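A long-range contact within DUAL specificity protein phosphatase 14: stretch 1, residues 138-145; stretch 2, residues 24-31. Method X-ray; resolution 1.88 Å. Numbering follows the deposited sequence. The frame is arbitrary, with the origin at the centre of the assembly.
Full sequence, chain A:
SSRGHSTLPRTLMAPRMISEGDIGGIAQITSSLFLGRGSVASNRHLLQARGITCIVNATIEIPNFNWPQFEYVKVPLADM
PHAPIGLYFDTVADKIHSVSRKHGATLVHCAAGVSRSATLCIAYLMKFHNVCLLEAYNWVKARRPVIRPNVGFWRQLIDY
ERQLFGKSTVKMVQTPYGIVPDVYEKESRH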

ATOM      1  N   ASN A 138      28.067   2.461  15.019  1.00 24.22           N
ATOM      2  CA  ASN A 138      28.644   2.992  16.261  1.00 25.04           C
ATOM      3  C   ASN A 138      29.868   3.863  15.984  1.00 24.67           C
ATOM      4  O   ASN A 138      30.035   4.897  16.624  1.00 25.23           O
ATOM      5  CB  ASN A 138      29.033   1.867  17.214  1.00 25.18           C
ATOM      6  CG  ASN A 138      27.846   1.092  17.746  1.00 25.90           C
ATOM      7  OD1 ASN A 138      26.721   1.585  17.804  1.00 26.41           O
ATOM      8  ND2 ASN A 138      28.104  -0.135  18.143  1.00 29.19           N
ATOM      9  N   TRP A 139      30.685   3.461  15.013  1.00 23.54           N
ATOM     10  CA  TRP A 139      31.865   4.228  14.565  1.00 23.74           C
ATOM     11  C   TRP A 139      31.457   5.659  14.128  1.00 24.25           C
ATOM     12  O   TRP A 139      31.940   6.667  14.664  1.00 24.25           O
ATOM     13  CB  TRP A 139      32.513   3.459  13.403  1.00 23.47           C
ATOM     14  CG  TRP A 139      33.810   3.959  12.847  1.00 23.23           C
ATOM     15  CD1 TRP A 139      34.216   5.248  12.708  1.00 22.56           C
ATOM     16  CD2 TRP A 139      34.829   3.158  12.252  1.00 25.13           C
ATOM     17  NE1 TRP A 139      35.440   5.302  12.127  1.00 23.55           N
ATOM     18  CE2 TRP A 139      35.854   4.029  11.846  1.00 24.35           C
ATOM     19  CE3 TRP A 139      35.003   1.778  12.078  1.00 28.09           C
ATOM     20  CZ2 TRP A 139      37.031   3.575  11.251  1.00 26.40           C
ATOM     21  CZ3 TRP A 139      36.172   1.327  11.491  1.00 29.41           C
ATOM     22  CH2 TRP A 139      37.168   2.227  11.077  1.00 28.10           C
ATOM     23  N   VAL A 140      30.548   5.741  13.172  1.00 24.06           N
ATOM     24  CA  VAL A 140      30.100   7.042  12.666  1.00 24.11           C
ATOM     25  C   VAL A 140      29.348   7.837  13.741  1.00 24.53           C
ATOM     26  O   VAL A 140      29.564   9.029  13.902  1.00 24.73           O
ATOM     27  CB  VAL A 140      29.214   6.903  11.425  1.00 24.09           C
ATOM     28  CG1 VAL A 140      28.824   8.307  10.899  1.00 23.91           C
ATOM     29  CG2 VAL A 140      29.928   6.104  10.322  1.00 23.72           C
ATOM     30  N   LYS A 141      28.492   7.154  14.482  1.00 24.91           N
ATOM     31  CA  LYS A 141      27.716   7.764  15.573  1.00 26.07           C
ATOM     32  C   LYS A 141      28.642   8.329  16.691  1.00 25.55           C
ATOM     33  O   LYS A 141      28.330   9.363  17.279  1.00 25.03           O
ATOM     34  CB  LYS A 141      26.682   6.734  16.081  1.00 26.27           C
ATOM     35  CG  LYS A 141      25.681   7.181  17.135  1.00 30.92           C
ATOM     36  CD  LYS A 141      24.411   7.772  16.573  1.00 32.70           C
ATOM     37  CE  LYS A 141      23.353   7.876  17.670  1.00 34.20           C
ATOM     38  NZ  LYS A 141      22.487   9.048  17.538  1.00 34.82           N
ATOM     39  N   ALA A 142      29.776   7.681  16.972  1.00 25.06           N
ATOM     40  CA  ALA A 142      30.727   8.221  17.940  1.00 25.38           C
ATOM     41  C   ALA A 142      31.271   9.578  17.510  1.00 25.38           C
ATOM     42  O   ALA A 142      31.514  10.447  18.358  1.00 26.71           O
ATOM     43  CB  ALA A 142      31.887   7.239  18.198  1.00 25.45           C
ATOM     44  N   ARG A 143      31.431   9.769  16.199  1.00 25.18           N
ATOM     45  CA  ARG A 143      31.997  11.010  15.671  1.00 24.92           C
ATOM     46  C   ARG A 143      30.949  12.063  15.351  1.00 24.97           C
ATOM     47  O   ARG A 143      31.223  13.248  15.495  1.00 26.22           O
ATOM     48  CB  ARG A 143      32.871  10.756  14.447  1.00 24.56           C
ATOM     49  CG  ARG A 143      34.266  10.217  14.818  1.00 26.38           C
ATOM     50  CD  ARG A 143      34.355   8.850  14.337  1.00 27.37           C
ATOM     51  NE  ARG A 143      35.664   8.225  14.536  1.00 24.63           N
ATOM     52  CZ  ARG A 143      35.840   7.099  15.206  1.00 24.27           C
ATOM     53  NH1 ARG A 143      34.810   6.487  15.790  1.00 26.67           N
ATOM     54  NH2 ARG A 143      37.066   6.591  15.304  1.00 26.00           N
ATOM     55  N   ARG A 144      29.767  11.633  14.909  1.00 24.16           N
ATOM     56  CA  ARG A 144      28.699  12.559  14.540  1.00 23.81           C
ATOM     57  C   ARG A 144      27.408  12.012  15.157  1.00 23.83           C
ATOM     58  O   ARG A 144      26.710  11.227  14.516  1.00 22.63           O
ATOM     59  CB  ARG A 144      28.620  12.668  12.998  1.00 24.07           C
ATOM     60  CG  ARG A 144      27.669  13.757  12.561  1.00 23.21           C
ATOM     61  CD  ARG A 144      27.941  14.344  11.229  1.00 25.89           C
ATOM     62  NE  ARG A 144      26.806  15.189  10.864  1.00 23.63           N
ATOM     63  CZ  ARG A 144      26.676  16.468  11.211  1.00 22.75           C
ATOM     64  NH1 ARG A 144      27.617  17.113  11.896  1.00 22.08           N
ATOM     65  NH2 ARG A 144      25.578  17.109  10.880  1.00 22.04           N
ATOM     66  N   PRO A 145      27.116  12.375  16.425  1.00 24.13           N
ATOM     67  CA  PRO A 145      26.017  11.703  17.126  1.00 24.42           C
ATOM     68  C   PRO A 145      24.621  11.960  16.565  1.00 23.86           C
ATOM     69  O   PRO A 145      23.693  11.239  16.901  1.00 24.22           O
ATOM     70  CB  PRO A 145      26.101  12.286  18.538  1.00 24.61           C
ATOM     71  CG  PRO A 145      27.451  12.726  18.701  1.00 24.94           C
ATOM     72  CD  PRO A 145      27.898  13.202  17.368  1.00 24.65           C
TER
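Stretch 2 (24-31) GGIAQITS

Stretch 2 is extended from Ile 26 through Gln 28 and turns a corner at Ile 29, lying against the C-terminal end of a helix that begins earlier in the chain and runs to Arg 143. The two chains run in opposing senses: Ala 27 lies beside Arg 143 (CA to CA, 6.2 Å) and Ile 29 beside Val 140 (CA to CA, 6.3 Å), so that advancing along stretch 2 leads back down the helix.

Ile 29 covers the most surface. At the corner its side chain, with chi1 and chi2 both m, comes nearer the helix at its end: Ile 29 CD1 lies 4.2 Å from Val 140 CG1 and 4.1 Å from Arg 143 CB, while Ile 29 CG2 is 3.9 Å from Trp 139 CD1. Ile 29 O accepts a hydrogen bond from Trp 139 NE1 (2.9 Å, 158°) at the edge of the indole, fixing the corner to the helix.

Arg 144, the first residue to leave helical phi/psi, extends along the earlier part of stretch 2. Arg 144 CB packs 4.0 Å from Ala 27 CB, and Arg 144 NH1 reaches to 3.8 Å from Gly 25 CA; a water accepts from this NH1 and donates weakly to Ile 26 O. Arg 143 CG lies 3.2 Å from Gln 28 O, and a second water bridges that carbonyl to Arg 143 NE.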

ATOM      1  N   GLY A  24      31.454  22.846  13.218  1.00 33.27           N
ATOM      2  CA  GLY A  24      30.065  22.379  13.059  1.00 31.27           C
ATOM      3  C   GLY A  24      29.802  21.946  11.618  1.00 28.86           C
ATOM      4  O   GLY A  24      30.219  22.609  10.681  1.00 29.07           O
ATOM      5  N   GLY A  25      29.111  20.822  11.453  1.00 26.82           N
ATOM      6  CA  GLY A  25      28.719  20.320  10.152  1.00 26.40           C
ATOM      7  C   GLY A  25      29.721  19.451   9.416  1.00 25.30           C
ATOM      8  O   GLY A  25      29.461  19.101   8.296  1.00 24.97           O
ATOM      9  N   ILE A  26      30.866  19.128  10.031  1.00 24.91           N
ATOM     10  CA  ILE A  26      31.823  18.177   9.457  1.00 25.84           C
ATOM     11  C   ILE A  26      32.439  17.293  10.558  1.00 25.74           C
ATOM     12  O   ILE A  26      32.649  17.732  11.707  1.00 26.54           O
ATOM     13  CB  ILE A  26      32.935  18.905   8.628  1.00 25.91           C
ATOM     14  CG1 ILE A  26      33.855  17.892   7.895  1.00 25.97           C
ATOM     15  CG2 ILE A  26      33.741  19.858   9.563  1.00 26.30           C
ATOM     16  CD1 ILE A  26      34.627  18.479   6.698  1.00 27.12           C
ATOM     17  N   ALA A  27      32.652  16.025  10.230  1.00 25.04           N
ATOM     18  CA  ALA A  27      33.247  15.067  11.167  1.00 25.12           C
ATOM     19  C   ALA A  27      34.178  14.164  10.402  1.00 24.97           C
ATOM     20  O   ALA A  27      33.833  13.721   9.299  1.00 24.25           O
ATOM     21  CB  ALA A  27      32.171  14.231  11.857  1.00 25.08           C
ATOM     22  N   GLN A  28      35.330  13.861  11.001  1.00 24.61           N
ATOM     23  CA  GLN A  28      36.239  12.887  10.435  1.00 25.91           C
ATOM     24  C   GLN A  28      35.856  11.471  10.858  1.00 25.54           C
ATOM     25  O   GLN A  28      35.639  11.205  12.053  1.00 25.07           O
ATOM     26  CB  GLN A  28      37.672  13.172  10.875  1.00 26.19           C
ATOM     27  CG  GLN A  28      38.683  12.407  10.040  1.00 27.15           C
ATOM     28  CD  GLN A  28      40.089  12.907  10.250  1.00 29.01           C
ATOM     29  OE1 GLN A  28      40.347  13.728  11.122  1.00 30.21           O
ATOM     30  NE2 GLN A  28      41.012  12.411   9.437  1.00 30.93           N
ATOM     31  N   ILE A  29      35.772  10.577   9.874  1.00 25.34           N
ATOM     32  CA  ILE A  29      35.452   9.142  10.102  1.00 25.73           C
ATOM     33  C   ILE A  29      36.708   8.274  10.037  1.00 25.75           C
ATOM     34  O   ILE A  29      36.925   7.422  10.895  1.00 26.10           O
ATOM     35  CB  ILE A  29      34.402   8.623   9.054  1.00 26.08           C
ATOM     36  CG1 ILE A  29      33.155   9.529   9.025  1.00 25.41           C
ATOM     37  CG2 ILE A  29      34.003   7.142   9.329  1.00 25.42           C
ATOM     38  CD1 ILE A  29      32.610  10.012  10.392  1.00 26.77           C
ATOM     39  N   THR A  30      37.536   8.506   9.027  1.00 26.09           N
ATOM     40  CA  THR A  30      38.843   7.854   8.919  1.00 26.68           C
ATOM     41  C   THR A  30      39.839   8.911   8.478  1.00 27.32           C
ATOM     42  O   THR A  30      39.439  10.028   8.199  1.00 28.24           O
ATOM     43  CB  THR A  30      38.836   6.693   7.894  1.00 25.98           C
ATOM     44  OG1 THR A  30      38.872   7.237   6.577  1.00 24.89           O
ATOM     45  CG2 THR A  30      37.601   5.821   8.046  1.00 27.15           C
ATOM     46  N   SER A  31      41.118   8.551   8.357  1.00 28.39           N
ATOM     47  CA  SER A  31      42.146   9.476   7.852  1.00 29.13           C
ATOM     48  C   SER A  31      41.809  10.115   6.487  1.00 29.11           C
ATOM     49  O   SER A  31      42.212  11.247   6.207  1.00 30.16           O
ATOM     50  CB  SER A  31      43.533   8.793   7.821  1.00 30.21           C
ATOM     51  OG  SER A  31      43.641   7.776   6.819  1.00 33.02           O
TER
HETATM   52  O   HOH W   1      30.304  17.110  13.128  1.00 30.47           O
HETATM   53  O   HOH W   2      37.768   9.839  13.570  1.00 39.67           O